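Local coordinates for thioesterase PA1618 (Pseudomonas aeruginosa, PDB 4QD8) that hydrolyses thioesters, probably those of acyl-coenzyme A, as a hotdog-fold enzyme of the PaaI family, at the interface of chains A and B. Sequence-based numbering; all coordinates share one arbitrary frame. Chains: chain A/B, Thioesterase PA1618.

Contact 1: the interface of chains A and B. Residues chain A 57-58, 60-61, 64, 87, 91; chain B 55-58, 60-61, 64, 87, 91.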
# COMPACT_ATOMS: atom_id res chain seq x y z
N GLY A 57 9.36 3.68 10.37
CA GLY A 57 8.95 5.01 9.94
C GLY A 57 10.12 5.86 9.48
O GLY A 57 9.99 6.69 8.58
N ALA A 58 11.27 5.69 10.11
CA ALA A 58 12.47 6.43 9.70
C ALA A 58 12.88 6.04 8.28
O ALA A 58 13.32 6.89 7.49
CB ALA A 58 13.61 6.21 10.70
N VAL A 60 10.81 5.28 6.06
CA VAL A 60 9.84 5.97 5.22
C VAL A 60 10.16 7.48 5.13
O VAL A 60 10.01 8.07 4.06
CB VAL A 60 8.38 5.68 5.65
CG1 VAL A 60 7.39 6.46 4.77
CG2 VAL A 60 8.10 4.18 5.54
N VAL A 61 10.64 8.09 6.22
CA VAL A 61 11.09 9.49 6.13
C VAL A 61 12.18 9.62 5.06
O VAL A 61 12.14 10.53 4.23
CB VAL A 61 11.66 10.02 7.47
CG1 VAL A 61 12.21 11.45 7.28
CG2 VAL A 61 10.59 10.03 8.55
N GLU A 64 10.55 9.18 1.59
CA GLU A 64 9.69 10.30 1.20
C GLU A 64 10.50 11.58 1.00
O GLU A 64 10.17 12.38 0.11
CB GLU A 64 8.52 10.50 2.18
CG GLU A 64 7.48 11.48 1.65
CD GLU A 64 6.04 11.20 2.09
OE1 GLU A 64 5.68 10.06 2.48
OE2 GLU A 64 5.27 12.16 1.99
N VAL A 87 1.96 6.60 0.22
CA VAL A 87 3.26 5.95 0.36
C VAL A 87 3.04 4.57 0.92
O VAL A 87 2.11 4.34 1.70
CB VAL A 87 4.24 6.77 1.25
CG1 VAL A 87 3.76 6.85 2.71
CG2 VAL A 87 5.66 6.21 1.15
N HIS A 91 9.08 -3.66 4.89
CA HIS A 91 10.27 -3.76 5.71
C HIS A 91 10.82 -5.19 5.59
O HIS A 91 10.19 -6.15 6.01
CB HIS A 91 9.92 -3.40 7.17
CG HIS A 91 9.29 -2.05 7.32
ND1 HIS A 91 9.89 -0.89 6.87
CD2 HIS A 91 8.11 -1.67 7.86
CE1 HIS A 91 9.11 0.14 7.14
NE2 HIS A 91 8.01 -0.30 7.73
N HIS B 55 6.14 16.65 7.36
CA HIS B 55 6.74 15.67 6.45
C HIS B 55 5.88 14.41 6.47
O HIS B 55 5.53 13.92 7.54
CB HIS B 55 8.16 15.35 6.95
CG HIS B 55 9.03 14.59 6.00
ND1 HIS B 55 8.74 13.31 5.55
CD2 HIS B 55 10.24 14.89 5.48
CE1 HIS B 55 9.71 12.88 4.78
NE2 HIS B 55 10.65 13.81 4.72
N GLY B 56 5.51 13.89 5.30
CA GLY B 56 4.65 12.72 5.23
C GLY B 56 5.28 11.52 5.89
O GLY B 56 4.59 10.67 6.46
N GLY B 57 6.60 11.44 5.85
CA GLY B 57 7.29 10.38 6.57
C GLY B 57 7.16 10.50 8.08
O GLY B 57 7.11 9.50 8.80
N ALA B 58 7.11 11.73 8.58
CA ALA B 58 6.93 11.95 10.01
C ALA B 58 5.56 11.43 10.46
O ALA B 58 5.43 10.86 11.56
CB ALA B 58 7.11 13.43 10.37
N VAL B 60 4.18 8.92 9.18
CA VAL B 60 4.36 7.48 9.21
C VAL B 60 5.17 7.04 10.45
O VAL B 60 4.86 6.02 11.05
CB VAL B 60 4.93 6.93 7.88
CG1 VAL B 60 5.14 5.41 7.96
CG2 VAL B 60 3.97 7.26 6.73
N VAL B 61 6.16 7.83 10.86
CA VAL B 61 6.87 7.52 12.12
C VAL B 61 5.87 7.47 13.28
O VAL B 61 5.89 6.55 14.10
CB VAL B 61 7.96 8.56 12.47
CG1 VAL B 61 8.58 8.24 13.85
CG2 VAL B 61 9.05 8.58 11.41
N GLU B 64 3.69 4.31 12.88
CA GLU B 64 4.42 3.07 13.14
C GLU B 64 4.85 2.95 14.60
O GLU B 64 4.85 1.85 15.16
CB GLU B 64 5.60 2.87 12.16
CG GLU B 64 6.19 1.47 12.25
CD GLU B 64 6.77 0.94 10.94
OE1 GLU B 64 6.42 1.41 9.82
OE2 GLU B 64 7.57 -0.00 11.06
N VAL B 87 3.80 -1.14 5.64
CA VAL B 87 3.06 0.03 6.07
C VAL B 87 2.63 0.80 4.83
O VAL B 87 3.31 0.80 3.82
CB VAL B 87 3.90 0.94 7.02
CG1 VAL B 87 5.11 1.56 6.31
CG2 VAL B 87 3.01 2.00 7.67
N HIS B 91 -1.86 10.50 2.46
CA HIS B 91 -1.73 11.85 2.97
C HIS B 91 -2.92 12.68 2.45
O HIS B 91 -3.04 12.92 1.25
CB HIS B 91 -0.38 12.44 2.54
CG HIS B 91 0.80 11.61 2.94
ND1 HIS B 91 1.06 11.25 4.25
CD2 HIS B 91 1.80 11.06 2.20
CE1 HIS B 91 2.15 10.52 4.30
NE2 HIS B 91 2.62 10.38 3.08

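Contact 2: the interface of chains A and B. Residues chain A 25, 45-50, 55, 58; chain B 17, 19-21, 24, 65.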
# COMPACT_ATOMS: atom_id res chain seq x y z
N LEU A 25 17.58 14.19 11.25
CA LEU A 25 17.93 12.76 11.18
C LEU A 25 19.24 12.47 10.46
O LEU A 25 19.63 11.31 10.36
CB LEU A 25 16.80 11.96 10.54
CG LEU A 25 15.42 12.09 11.18
CD1 LEU A 25 14.45 11.16 10.46
CD2 LEU A 25 15.49 11.77 12.68
N SER A 45 20.74 6.45 17.46
CA SER A 45 19.69 6.85 18.40
C SER A 45 18.67 7.82 17.81
O SER A 45 17.53 7.90 18.27
CB SER A 45 20.29 7.43 19.68
OG SER A 45 21.12 8.54 19.38
N ARG A 46 19.06 8.55 16.77
CA ARG A 46 18.14 9.50 16.14
C ARG A 46 17.05 8.78 15.35
O ARG A 46 15.96 9.32 15.16
CB ARG A 46 18.90 10.45 15.21
CG ARG A 46 19.79 11.45 15.92
CD ARG A 46 20.71 12.13 14.93
NE ARG A 46 21.77 11.23 14.46
CZ ARG A 46 22.70 11.56 13.57
NH1 ARG A 46 22.71 12.77 13.02
NH2 ARG A 46 23.62 10.67 13.22
N THR A 47 17.35 7.57 14.88
CA THR A 47 16.49 6.87 13.93
C THR A 47 16.08 5.49 14.44
O THR A 47 15.31 4.78 13.79
CB THR A 47 17.17 6.72 12.55
OG1 THR A 47 18.44 6.07 12.73
CG2 THR A 47 17.40 8.09 11.87
N HIS A 48 16.60 5.09 15.61
CA HIS A 48 16.18 3.82 16.21
C HIS A 48 14.74 3.83 16.72
O HIS A 48 14.21 4.88 17.11
CB HIS A 48 17.09 3.49 17.41
CG HIS A 48 18.38 2.82 17.06
ND1 HIS A 48 19.44 2.78 17.95
CD2 HIS A 48 18.78 2.16 15.95
CE1 HIS A 48 20.44 2.13 17.39
NE2 HIS A 48 20.08 1.75 16.18
N GLN A 49 14.10 2.66 16.74
CA GLN A 49 12.91 2.46 17.59
C GLN A 49 13.40 1.96 18.97
O GLN A 49 14.61 1.81 19.15
CB GLN A 49 11.88 1.53 16.91
CG GLN A 49 12.44 0.35 16.12
CD GLN A 49 12.76 -0.82 17.01
OE1 GLN A 49 13.70 -0.78 17.80
NE2 GLN A 49 11.96 -1.87 16.90
N PRO A 50 12.49 1.74 19.94
CA PRO A 50 13.01 1.51 21.30
C PRO A 50 13.83 0.24 21.52
O PRO A 50 14.49 0.13 22.56
CB PRO A 50 11.73 1.48 22.15
CG PRO A 50 10.79 2.40 21.41
CD PRO A 50 11.05 2.06 19.97
N HIS A 55 13.92 2.35 13.03
CA HIS A 55 12.46 2.52 13.07
C HIS A 55 11.94 2.47 11.63
O HIS A 55 12.48 3.14 10.76
CB HIS A 55 12.15 3.89 13.70
CG HIS A 55 10.72 4.12 14.08
ND1 HIS A 55 9.68 4.14 13.17
CD2 HIS A 55 10.17 4.45 15.27
CE1 HIS A 55 8.56 4.43 13.79
NE2 HIS A 55 8.82 4.64 15.07
N ALA A 58 11.27 5.69 10.11
CA ALA A 58 12.47 6.43 9.70
C ALA A 58 12.88 6.04 8.28
O ALA A 58 13.32 6.89 7.49
CB ALA A 58 13.61 6.21 10.70
N GLN B 17 10.72 5.44 25.14
CA GLN B 17 11.19 6.03 23.90
C GLN B 17 12.53 6.75 24.02
O GLN B 17 13.04 7.27 23.03
CB GLN B 17 10.17 7.04 23.37
CG GLN B 17 8.85 6.46 23.02
CD GLN B 17 7.98 7.49 22.34
OE1 GLN B 17 7.61 7.32 21.18
NE2 GLN B 17 7.67 8.56 23.05
N ASN B 19 16.19 7.88 23.94
CA ASN B 19 17.24 7.54 22.97
C ASN B 19 16.73 6.84 21.72
O ASN B 19 17.42 5.99 21.15
CB ASN B 19 18.33 6.67 23.61
CG ASN B 19 19.01 7.35 24.78
OD1 ASN B 19 19.13 8.57 24.83
ND2 ASN B 19 19.47 6.54 25.74
N SER B 20 15.53 7.20 21.28
CA SER B 20 15.01 6.67 20.03
C SER B 20 14.30 7.80 19.28
O SER B 20 14.16 8.90 19.82
CB SER B 20 14.06 5.50 20.27
OG SER B 20 12.82 5.95 20.77
N ILE B 21 13.86 7.55 18.06
CA ILE B 21 13.31 8.64 17.25
C ILE B 21 12.06 9.26 17.86
O ILE B 21 11.80 10.47 17.71
CB ILE B 21 13.07 8.18 15.78
CG1 ILE B 21 12.75 9.38 14.87
CG2 ILE B 21 11.99 7.11 15.73
CD1 ILE B 21 12.72 9.01 13.40
N LEU B 24 13.05 11.97 20.09
CA LEU B 24 13.58 13.04 19.27
C LEU B 24 12.47 13.90 18.66
O LEU B 24 12.57 15.12 18.62
CB LEU B 24 14.49 12.46 18.17
CG LEU B 24 15.35 13.47 17.40
CD1 LEU B 24 16.32 14.13 18.36
CD2 LEU B 24 16.11 12.81 16.27
N SER B 65 5.18 4.08 15.24
CA SER B 65 5.46 4.08 16.68
C SER B 65 4.24 3.60 17.44
O SER B 65 4.34 2.77 18.34
CB SER B 65 5.81 5.49 17.19
OG SER B 65 7.20 5.74 17.09
O HOH W 1 18.96 3.74 20.57

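Contact 1: the interface of chains A and B
The carboxylate of A:Glu64 meets the imidazole of B:His91 tip to tip: B:His91 NE2 donates to A:Glu64 OE1 over 3.1 Å. The bond is bent, 143° at the hydrogen, and enters on the syn lone pair of OE1; ring and carboxylate planes are turned 63° apart. OE1 also lies out of the ring plane, so the histidine addresses the acid obliquely. The two-fold repeats this bond between A:His91 and B:Glu64. A:Glu64 and B:Glu64 occupy the helix position of the catalytic carboxylate in this family, so both active sites are probably built across the dimer. The other oxygen, A:Glu64 OE2, comes within 3.3 Å of B:Gly56 CA, which puts the carboxylate at the first turn of the partner's helix. The positive end of that helix and the nearby imidazoles could favour the ionised acid, although charge itself is not observed.

The stem of the same glutamate slides past B:His55 in the opposite direction, with A:Glu64 CB 3.7 Å from B:His55 CE1. A:Val61 CG1 covers one face of this ring, displaced toward its rim. On its own side, B:His55 ND1 accepts a hydrogen bond of 2.9 Å from B:Gly57 N, lying exactly in the ring plane, which fixes the rotation of the imidazole. For A:Glu64, CG anti to the backbone N (chi1 -169°) sends the chain across the interface, and a bend at chi2 delivers the carboxylate.

Farther in, A:Val60 and B:Val60 cross at about a right angle, with A:Val60 CB 4.0 Å from B:Val60 CG1. A:Val60 CG2 points tip to tip at B:Val87 CG1, also at 4.0 Å. Beside them, A:Val61 CG2 and B:Val61 CG2 pack at 3.6 Å, each beside the opposing B:Gly57 or A:Gly57, where the absence of a side chain presumably permits the approach.

The two helices 56-72, the central helices of the hotdog folds, thus meet about a two-fold axis, flanked by strands 80-91.

Contact 2: the interface of chains A and B
B:Ile21 N, at the start of helix 21-25, donates to the carbonyl A:His48 O over 2.9 Å; at 172° about the hydrogen the bond is almost straight, and it arrives nearly along the C=O axis. A second bond joins A:His55 NE2 to B:Ser65 OG on the partner's central helix, 2.8 Å long and 165° at the hydrogen, with donor and acceptor not distinguished. It holds the NE2 end of the imidazole, with B:Ser65 CB in the ring plane at its edge; CG of this histidine lies anti to the backbone N (chi1 -168°).

One water extends the polar set. It lies in the ring plane of A:His48, 2.8 Å from A:His48 ND1, and continues to the backbone carbonyl of B:Asn19, giving that ring an indirect tie to the partner's loop. Within chain B, B:Ser20 OG donates 2.6 Å to B:Gln17 O from above the carbonyl plane, a support for the loop that presents B:Ile21.

The apolar packing centres on B:Ile21, the residue with most surface hidden in this patch. Its CG2 branch presses on A:His55 near CD2, the two side chains crossing at about a right angle. The other branch, anti to the backbone N, carries B:Ile21 CD1 to A:Leu25 CD2 and A:Ala58 CB, each 4.0 Å away. B:Leu24 CD2 adds contacts with A:Leu25 CD2 at 3.8 Å and with the stem of A:Arg46, which lies alongside it pointing the same way.

The patch fastens the partner's short helix 21-25 and preceding loop against segment 45-50. By bracing A:His55, it probably also keeps active-site residues aligned at the subunit boundary.

Contact 1 and contact 2 are parts of one two-fold interface; the centres of their C-alpha atoms lie about 13 Å apart, and A:Ala58 belongs to both. Helix 56-72 runs through each. A:His55 and B:His55 also relate them: the B copy takes part in contact 1 and the A copy in contact 2, so by symmetry each ring experiences both environments. The central-helix core is therefore continuous with the flanking grip on helix 21-25. The A-B pair is consistent with the hotdog dimer of this family; the four-chain assembly would contain such pairs, though this interface alone does not show that the tetramer is biological.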